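Local coordinates for prolyl oligopeptidase (Novosphingobium capsulatum, PDB 1YR2), which probably hydrolyses oligopeptides on the carboxyl side of proline, and to some extent alanine, as a serine endopeptidase of the S9A family, at residues A598-F610 / D628-N640. Sequence-based numbering, arbitrary orientation.
Sequences AVGVMDMLRFDQF and DWRVLRRYSPYHN
Leu605 inserts its forked end between two aromatic rings of 628-640, joining the loop after strand 594-598 of the alpha/beta-hydrolase fold to helix 626-633 and the turn beyond. Its CD1 sits over a face of the His639 imidazole, 3.6 Å from the centroid, while CD2 rests over the five-membered ring of Trp629; a branched aliphatic tip can serve both CH-pi contacts at once. Tyr638 CD2 lies over the opposite imidazole face. At the ring's edge Ser636 OG hydrogen-bonds His639 ND1 (2.7 Å), and one water links His639 NE2 to Asp603 OD2. With CG anti to the backbone N (chi1 -173°), Asp603 brings its carboxylate to this edge, 76° from the ring plane, OD1 lying 3.1 Å from His639 CE1. OD1 also accepts from Leu605 N in an Asx turn, and OD2 salt-bridges Lys668. With an alanine in its place, Lys668 would probably lose its carboxylate mate and Leu605 N its acceptor, loosening the turn. Met604's flexible thioether chain, bent at chi2 and chi3, follows Tyr635, Pro637 and Leu632, CE reaching Leu632 CD2 at 3.6 Å. Tyr638 N bonds Met602 O (3.0 Å), and Ser636 OG, a short hydroxyl, accepts from Met604 N at 3.1 Å (N-H...O 157°).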
ATOM      1  N   ALA A 598      -1.570 -17.575   6.453  1.00 12.99           N
ATOM      2  CA  ALA A 598      -0.141 -17.316   6.446  1.00 13.81           C
ATOM      3  C   ALA A 598       0.312 -16.655   7.732  1.00 13.00           C
ATOM      4  O   ALA A 598      -0.322 -15.733   8.214  1.00 13.54           O
ATOM      5  CB  ALA A 598       0.216 -16.440   5.267  1.00 13.73           C
ATOM      6  N   VAL A 599       1.393 -17.164   8.318  1.00 12.94           N
ATOM      7  CA  VAL A 599       2.057 -16.562   9.464  1.00 14.39           C
ATOM      8  C   VAL A 599       1.103 -16.067  10.534  1.00 14.16           C
ATOM      9  O   VAL A 599       1.208 -14.908  11.025  1.00 14.22           O
ATOM     10  CB  VAL A 599       3.112 -15.469   9.026  1.00 14.70           C
ATOM     11  CG1 VAL A 599       4.228 -16.151   8.146  1.00 16.43           C
ATOM     12  CG2 VAL A 599       2.498 -14.354   8.238  1.00 16.77           C
ATOM     13  N   GLY A 600       0.155 -16.929  10.893  1.00 14.23           N
ATOM     14  CA  GLY A 600      -0.998 -16.497  11.688  1.00 14.02           C
ATOM     15  C   GLY A 600      -0.628 -16.475  13.170  1.00 13.73           C
ATOM     16  O   GLY A 600       0.234 -17.260  13.622  1.00 14.21           O
ATOM     17  N   VAL A 601      -1.216 -15.554  13.911  1.00 13.70           N
ATOM     18  CA  VAL A 601      -1.107 -15.531  15.372  1.00 15.26           C
ATOM     19  C   VAL A 601      -2.111 -16.538  15.985  1.00 14.70           C
ATOM     20  O   VAL A 601      -3.218 -16.177  16.342  1.00 17.29           O
ATOM     21  CB  VAL A 601      -1.357 -14.082  15.935  1.00 15.50           C
ATOM     22  CG1 VAL A 601      -0.968 -14.011  17.359  1.00 16.21           C
ATOM     23  CG2 VAL A 601      -0.571 -13.026  15.121  1.00 17.84           C
ATOM     24  N   MET A 602      -1.714 -17.793  16.109  1.00 14.34           N
ATOM     25  CA  MET A 602      -2.643 -18.886  16.412  1.00 13.47           C
ATOM     26  C   MET A 602      -2.804 -19.178  17.905  1.00 13.94           C
ATOM     27  O   MET A 602      -3.865 -19.621  18.309  1.00 13.17           O
ATOM     28  CB  MET A 602      -2.253 -20.153  15.639  1.00 13.80           C
ATOM     29  CG  MET A 602      -2.151 -19.938  14.124  1.00 14.47           C
ATOM     30  SD  MET A 602      -3.627 -19.037  13.419  1.00 18.48           S
ATOM     31  CE  MET A 602      -3.768 -19.940  11.849  1.00 19.10           C
ATOM     32  N   ASP A 603      -1.771 -18.900  18.703  1.00 13.81           N
ATOM     33  CA  ASP A 603      -1.879 -19.028  20.141  1.00 13.52           C
ATOM     34  C   ASP A 603      -2.021 -17.626  20.760  1.00 12.71           C
ATOM     35  O   ASP A 603      -1.054 -16.913  20.999  1.00 13.00           O
ATOM     36  CB  ASP A 603      -0.690 -19.786  20.714  1.00 14.57           C
ATOM     37  CG  ASP A 603      -0.862 -20.088  22.222  1.00 15.17           C
ATOM     38  OD1 ASP A 603      -1.650 -19.352  22.916  1.00 14.62           O
ATOM     39  OD2 ASP A 603      -0.231 -21.000  22.796  1.00 14.80           O
ATOM     40  N   MET A 604      -3.260 -17.235  20.949  1.00 11.97           N
ATOM     41  CA  MET A 604      -3.621 -15.901  21.417  1.00 12.55           C
ATOM     42  C   MET A 604      -3.516 -15.777  22.921  1.00 12.54           C
ATOM     43  O   MET A 604      -3.748 -14.696  23.470  1.00 14.50           O
ATOM     44  CB  MET A 604      -5.052 -15.603  20.974  1.00 12.09           C
ATOM     45  CG  MET A 604      -5.203 -15.432  19.477  1.00 12.19           C
ATOM     46  SD  MET A 604      -4.199 -14.095  18.790  1.00 15.79           S
ATOM     47  CE  MET A 604      -4.783 -12.684  19.669  1.00 15.04           C
ATOM     48  N   LEU A 605      -3.175 -16.868  23.599  1.00 13.14           N
ATOM     49  CA  LEU A 605      -2.908 -16.819  25.022  1.00 13.09           C
ATOM     50  C   LEU A 605      -1.439 -16.543  25.314  1.00 13.39           C
ATOM     51  O   LEU A 605      -1.124 -16.113  26.426  1.00 12.69           O
ATOM     52  CB  LEU A 605      -3.346 -18.114  25.726  1.00 12.89           C
ATOM     53  CG  LEU A 605      -4.792 -18.525  25.519  1.00 13.96           C
ATOM     54  CD1 LEU A 605      -5.081 -19.776  26.408  1.00 12.99           C
ATOM     55  CD2 LEU A 605      -5.695 -17.397  25.834  1.00 14.79           C
ATOM     56  N   ARG A 606      -0.567 -16.811  24.325  1.00 13.96           N
ATOM     57  CA  ARG A 606       0.870 -16.696  24.507  1.00 14.40           C
ATOM     58  C   ARG A 606       1.563 -15.752  23.503  1.00 14.07           C
ATOM     59  O   ARG A 606       2.793 -15.719  23.430  1.00 15.92           O
ATOM     60  CB  ARG A 606       1.495 -18.097  24.433  1.00 14.99           C
ATOM     61  CG  ARG A 606       1.161 -18.970  25.621  1.00 15.94           C
ATOM     62  CD  ARG A 606       1.701 -20.379  25.509  1.00 14.86           C
ATOM     63  NE  ARG A 606       3.167 -20.412  25.442  1.00 13.78           N
ATOM     64  CZ  ARG A 606       3.971 -20.190  26.465  1.00 16.64           C
ATOM     65  NH1 ARG A 606       3.508 -19.895  27.665  1.00 19.21           N
ATOM     66  NH2 ARG A 606       5.268 -20.263  26.297  1.00 18.05           N
ATOM     67  N   PHE A 607       0.805 -14.977  22.749  1.00 13.69           N
ATOM     68  CA  PHE A 607       1.377 -14.155  21.655  1.00 14.25           C
ATOM     69  C   PHE A 607       2.375 -13.117  22.172  1.00 15.46           C
ATOM     70  O   PHE A 607       3.388 -12.823  21.522  1.00 14.86           O
ATOM     71  CB  PHE A 607       0.281 -13.451  20.854  1.00 14.45           C
ATOM     72  CG  PHE A 607      -0.384 -12.344  21.601  1.00 13.14           C
ATOM     73  CD1 PHE A 607       0.168 -11.085  21.601  1.00 12.17           C
ATOM     74  CD2 PHE A 607      -1.563 -12.543  22.291  1.00 12.88           C
ATOM     75  CE1 PHE A 607      -0.412 -10.061  22.287  1.00 12.46           C
ATOM     76  CE2 PHE A 607      -2.134 -11.525  22.977  1.00 14.36           C
ATOM     77  CZ  PHE A 607      -1.530 -10.277  23.000  1.00 11.06           C
ATOM     78  N   ASP A 608       2.135 -12.644  23.376  1.00 15.07           N
ATOM     79  CA  ASP A 608       3.004 -11.647  23.984  1.00 17.78           C
ATOM     80  C   ASP A 608       4.276 -12.192  24.656  1.00 20.36           C
ATOM     81  O   ASP A 608       5.044 -11.416  25.220  1.00 21.45           O
ATOM     82  CB  ASP A 608       2.212 -10.781  24.937  1.00 17.34           C
ATOM     83  CG  ASP A 608       1.822 -11.501  26.211  1.00 18.43           C
ATOM     84  OD1 ASP A 608       1.633 -12.753  26.219  1.00 20.58           O
ATOM     85  OD2 ASP A 608       1.619 -10.849  27.243  1.00 22.26           O
ATOM     86  N   GLN A 609       4.499 -13.503  24.578  1.00 22.27           N
ATOM     87  CA  GLN A 609       5.695 -14.141  25.120  1.00 24.53           C
ATOM     88  C   GLN A 609       6.825 -14.145  24.118  1.00 25.89           C
ATOM     89  O   GLN A 609       7.907 -14.606  24.433  1.00 25.41           O
ATOM     90  CB  GLN A 609       5.436 -15.611  25.480  1.00 24.63           C
ATOM     91  CG  GLN A 609       4.160 -15.873  26.293  1.00 28.59           C
ATOM     92  CD  GLN A 609       4.365 -15.866  27.783  1.00 31.45           C
ATOM     93  OE1 GLN A 609       5.457 -15.616  28.260  1.00 33.84           O
ATOM     94  NE2 GLN A 609       3.304 -16.159  28.525  1.00 33.46           N
ATOM     95  N   PHE A 610       6.573 -13.706  22.889  1.00 27.47           N
ATOM     96  CA  PHE A 610       7.590 -13.837  21.848  1.00 28.98           C
ATOM     97  C   PHE A 610       8.027 -12.516  21.272  1.00 30.42           C
ATOM     98  O   PHE A 610       7.337 -11.479  21.414  1.00 32.13           O
ATOM     99  CB  PHE A 610       7.127 -14.798  20.747  1.00 28.55           C
ATOM    100  CG  PHE A 610       6.626 -16.099  21.270  1.00 29.60           C
ATOM    101  CD1 PHE A 610       7.516 -17.102  21.650  1.00 30.48           C
ATOM    102  CD2 PHE A 610       5.265 -16.320  21.406  1.00 29.95           C
ATOM    103  CE1 PHE A 610       7.045 -18.289  22.147  1.00 31.60           C
ATOM    104  CE2 PHE A 610       4.798 -17.528  21.889  1.00 32.10           C
ATOM    105  CZ  PHE A 610       5.685 -18.504  22.257  1.00 31.75           C
ATOM    106  N   ASP A 628      -9.460  -9.935  29.929  1.00 14.14           N
ATOM    107  CA  ASP A 628      -8.891  -9.935  28.561  1.00 13.93           C
ATOM    108  C   ASP A 628      -8.553 -11.381  28.155  1.00 12.05           C
ATOM    109  O   ASP A 628      -8.690 -11.751  27.008  1.00 11.30           O
ATOM    110  CB  ASP A 628      -7.602  -9.128  28.469  1.00 13.73           C
ATOM    111  CG  ASP A 628      -7.813  -7.630  28.593  1.00 16.48           C
ATOM    112  OD1 ASP A 628      -8.915  -7.211  28.941  1.00 15.44           O
ATOM    113  OD2 ASP A 628      -6.892  -6.808  28.375  1.00 15.67           O
ATOM    114  N   TRP A 629      -8.069 -12.159  29.106  1.00 12.29           N
ATOM    115  CA  TRP A 629      -7.777 -13.566  28.897  1.00 12.49           C
ATOM    116  C   TRP A 629      -9.045 -14.335  28.462  1.00 13.48           C
ATOM    117  O   TRP A 629      -8.976 -15.158  27.535  1.00 13.61           O
ATOM    118  CB  TRP A 629      -7.119 -14.188  30.144  1.00 13.09           C
ATOM    119  CG  TRP A 629      -6.685 -15.623  29.934  1.00 12.87           C
ATOM    120  CD1 TRP A 629      -5.442 -16.054  29.622  1.00 15.50           C
ATOM    121  CD2 TRP A 629      -7.496 -16.790  30.047  1.00 13.72           C
ATOM    122  NE1 TRP A 629      -5.427 -17.421  29.510  1.00 14.96           N
ATOM    123  CE2 TRP A 629      -6.679 -17.902  29.769  1.00 13.39           C
ATOM    124  CE3 TRP A 629      -8.836 -17.013  30.352  1.00 13.09           C
ATOM    125  CZ2 TRP A 629      -7.156 -19.212  29.788  1.00 13.27           C
ATOM    126  CZ3 TRP A 629      -9.328 -18.332  30.345  1.00 15.45           C
ATOM    127  CH2 TRP A 629      -8.475 -19.413  30.053  1.00 16.12           C
ATOM    128  N   ARG A 630     -10.184 -14.066  29.083  1.00 12.79           N
ATOM    129  CA  ARG A 630     -11.405 -14.795  28.755  1.00 14.27           C
ATOM    130  C   ARG A 630     -11.868 -14.459  27.348  1.00 14.31           C
ATOM    131  O   ARG A 630     -12.347 -15.340  26.621  1.00 15.24           O
ATOM    132  CB  ARG A 630     -12.533 -14.507  29.741  1.00 13.93           C
ATOM    133  CG  ARG A 630     -12.315 -15.125  31.105  1.00 15.88           C
ATOM    134  CD  ARG A 630     -13.575 -15.039  31.979  1.00 17.87           C
ATOM    135  NE  ARG A 630     -13.232 -15.256  33.372  1.00 20.57           N
ATOM    136  CZ  ARG A 630     -12.889 -16.427  33.915  1.00 23.70           C
ATOM    137  NH1 ARG A 630     -12.857 -17.551  33.221  1.00 25.18           N
ATOM    138  NH2 ARG A 630     -12.591 -16.459  35.202  1.00 26.27           N
ATOM    139  N   VAL A 631     -11.717 -13.196  26.966  1.00 13.35           N
ATOM    140  CA  VAL A 631     -12.050 -12.775  25.599  1.00 13.42           C
ATOM    141  C   VAL A 631     -11.137 -13.539  24.610  1.00 12.43           C
ATOM    142  O   VAL A 631     -11.628 -14.081  23.598  1.00 13.00           O
ATOM    143  CB  VAL A 631     -11.868 -11.260  25.457  1.00 13.73           C
ATOM    144  CG1 VAL A 631     -11.727 -10.802  23.977  1.00 16.12           C
ATOM    145  CG2 VAL A 631     -12.974 -10.557  26.125  1.00 15.86           C
ATOM    146  N   LEU A 632      -9.837 -13.613  24.910  1.00 12.63           N
ATOM    147  CA  LEU A 632      -8.862 -14.256  24.005  1.00 12.43           C
ATOM    148  C   LEU A 632      -9.111 -15.772  23.900  1.00 12.80           C
ATOM    149  O   LEU A 632      -8.993 -16.355  22.815  1.00 11.95           O
ATOM    150  CB  LEU A 632      -7.392 -14.016  24.441  1.00 11.43           C
ATOM    151  CG  LEU A 632      -6.865 -12.586  24.286  1.00 12.43           C
ATOM    152  CD1 LEU A 632      -5.688 -12.351  25.189  1.00 12.13           C
ATOM    153  CD2 LEU A 632      -6.511 -12.343  22.863  1.00 12.09           C
ATOM    154  N   ARG A 633      -9.442 -16.383  25.035  1.00 13.01           N
ATOM    155  CA  ARG A 633      -9.655 -17.840  25.100  1.00 13.13           C
ATOM    156  C   ARG A 633     -10.837 -18.250  24.219  1.00 13.05           C
ATOM    157  O   ARG A 633     -10.857 -19.321  23.682  1.00 12.33           O
ATOM    158  CB  ARG A 633      -9.862 -18.288  26.567  1.00 14.12           C
ATOM    159  CG  ARG A 633     -10.228 -19.723  26.762  1.00 14.48           C
ATOM    160  CD  ARG A 633      -9.191 -20.624  26.249  1.00 13.12           C
ATOM    161  NE  ARG A 633      -9.512 -22.046  26.409  1.00 14.85           N
ATOM    162  CZ  ARG A 633     -10.137 -22.775  25.487  1.00 16.79           C
ATOM    163  NH1 ARG A 633     -10.602 -22.223  24.378  1.00 15.65           N
ATOM    164  NH2 ARG A 633     -10.337 -24.086  25.689  1.00 19.18           N
ATOM    165  N   ARG A 634     -11.809 -17.382  24.044  1.00 13.29           N
ATOM    166  CA  ARG A 634     -12.979 -17.702  23.226  1.00 14.01           C
ATOM    167  C   ARG A 634     -12.669 -17.850  21.745  1.00 13.83           C
ATOM    168  O   ARG A 634     -13.409 -18.507  21.052  1.00 13.15           O
ATOM    169  CB  ARG A 634     -14.072 -16.630  23.391  1.00 14.46           C
ATOM    170  CG  ARG A 634     -14.771 -16.706  24.718  1.00 18.62           C
ATOM    171  CD  ARG A 634     -15.541 -15.436  25.113  1.00 22.60           C
ATOM    172  NE  ARG A 634     -15.978 -15.519  26.517  1.00 25.68           N
ATOM    173  CZ  ARG A 634     -16.022 -14.509  27.398  1.00 25.81           C
ATOM    174  NH1 ARG A 634     -15.673 -13.255  27.076  1.00 25.12           N
ATOM    175  NH2 ARG A 634     -16.389 -14.769  28.645  1.00 25.74           N
ATOM    176  N   TYR A 635     -11.569 -17.271  21.277  1.00 13.16           N
ATOM    177  CA  TYR A 635     -11.224 -17.355  19.843  1.00 14.42           C
ATOM    178  C   TYR A 635      -9.824 -17.794  19.451  1.00 14.95           C
ATOM    179  O   TYR A 635      -9.559 -18.012  18.251  1.00 14.77           O
ATOM    180  CB  TYR A 635     -11.601 -16.064  19.132  1.00 14.25           C
ATOM    181  CG  TYR A 635     -10.742 -14.851  19.434  1.00 14.71           C
ATOM    182  CD1 TYR A 635      -9.495 -14.696  18.855  1.00 12.15           C
ATOM    183  CD2 TYR A 635     -11.196 -13.831  20.260  1.00 12.00           C
ATOM    184  CE1 TYR A 635      -8.721 -13.572  19.071  1.00 13.33           C
ATOM    185  CE2 TYR A 635     -10.403 -12.686  20.516  1.00 11.84           C
ATOM    186  CZ  TYR A 635      -9.165 -12.569  19.913  1.00 10.10           C
ATOM    187  OH  TYR A 635      -8.341 -11.458  20.095  1.00 12.95           O
ATOM    188  N   SER A 636      -8.915 -17.955  20.414  1.00 14.86           N
ATOM    189  CA  SER A 636      -7.547 -18.408  20.124  1.00 14.67           C
ATOM    190  C   SER A 636      -7.593 -19.649  19.241  1.00 14.15           C
ATOM    191  O   SER A 636      -8.059 -20.676  19.709  1.00 14.04           O
ATOM    192  CB  SER A 636      -6.859 -18.756  21.431  1.00 15.42           C
ATOM    193  OG  SER A 636      -5.559 -19.277  21.223  1.00 14.74           O
ATOM    194  N   PRO A 637      -7.201 -19.566  17.963  1.00 13.69           N
ATOM    195  CA  PRO A 637      -7.373 -20.720  17.051  1.00 13.05           C
ATOM    196  C   PRO A 637      -6.788 -22.056  17.591  1.00 12.93           C
ATOM    197  O   PRO A 637      -7.446 -23.073  17.456  1.00 13.06           O
ATOM    198  CB  PRO A 637      -6.707 -20.271  15.762  1.00 13.39           C
ATOM    199  CG  PRO A 637      -6.812 -18.797  15.824  1.00 14.14           C
ATOM    200  CD  PRO A 637      -6.671 -18.381  17.287  1.00 12.95           C
ATOM    201  N   TYR A 638      -5.642 -22.020  18.242  1.00 12.47           N
ATOM    202  CA  TYR A 638      -4.981 -23.242  18.725  1.00 13.11           C
ATOM    203  C   TYR A 638      -5.800 -23.933  19.802  1.00 12.99           C
ATOM    204  O   TYR A 638      -5.775 -25.157  19.888  1.00 13.95           O
ATOM    205  CB  TYR A 638      -3.579 -22.864  19.237  1.00 13.35           C
ATOM    206  CG  TYR A 638      -2.784 -23.924  19.975  1.00 12.54           C
ATOM    207  CD1 TYR A 638      -2.371 -25.096  19.350  1.00 11.71           C
ATOM    208  CD2 TYR A 638      -2.415 -23.732  21.301  1.00 13.90           C
ATOM    209  CE1 TYR A 638      -1.607 -26.077  20.048  1.00 12.23           C
ATOM    210  CE2 TYR A 638      -1.643 -24.692  22.012  1.00 14.62           C
ATOM    211  CZ  TYR A 638      -1.239 -25.849  21.372  1.00 13.52           C
ATOM    212  OH  TYR A 638      -0.470 -26.760  22.069  1.00 14.85           O
ATOM    213  N   HIS A 639      -6.545 -23.166  20.587  1.00 13.51           N
ATOM    214  CA  HIS A 639      -7.283 -23.692  21.742  1.00 13.45           C
ATOM    215  C   HIS A 639      -8.724 -24.018  21.399  1.00 13.81           C
ATOM    216  O   HIS A 639      -9.456 -24.482  22.261  1.00 13.95           O
ATOM    217  CB  HIS A 639      -7.261 -22.691  22.924  1.00 13.17           C
ATOM    218  CG  HIS A 639      -5.892 -22.409  23.422  1.00 12.96           C
ATOM    219  ND1 HIS A 639      -5.158 -21.343  22.962  1.00 11.36           N
ATOM    220  CD2 HIS A 639      -5.101 -23.075  24.295  1.00 15.98           C
ATOM    221  CE1 HIS A 639      -3.965 -21.361  23.540  1.00 12.46           C
ATOM    222  NE2 HIS A 639      -3.904 -22.411  24.343  1.00 14.61           N
ATOM    223  N   ASN A 640      -9.158 -23.736  20.160  1.00 12.16           N
ATOM    224  CA  ASN A 640     -10.559 -23.926  19.771  1.00 13.98           C
ATOM    225  C   ASN A 640     -10.816 -24.878  18.615  1.00 13.64           C
ATOM    226  O   ASN A 640     -11.854 -24.824  17.974  1.00 12.01           O
ATOM    227  CB  ASN A 640     -11.231 -22.589  19.471  1.00 13.49           C
ATOM    228  CG  ASN A 640     -11.488 -21.789  20.732  1.00 16.44           C
ATOM    229  OD1 ASN A 640     -12.397 -22.111  21.471  1.00 17.23           O
ATOM    230  ND2 ASN A 640     -10.628 -20.807  21.030  1.00 14.43           N
TER
HETATM  231  O   HOH W   1      -0.970 -22.153  25.173  1.00 23.70           O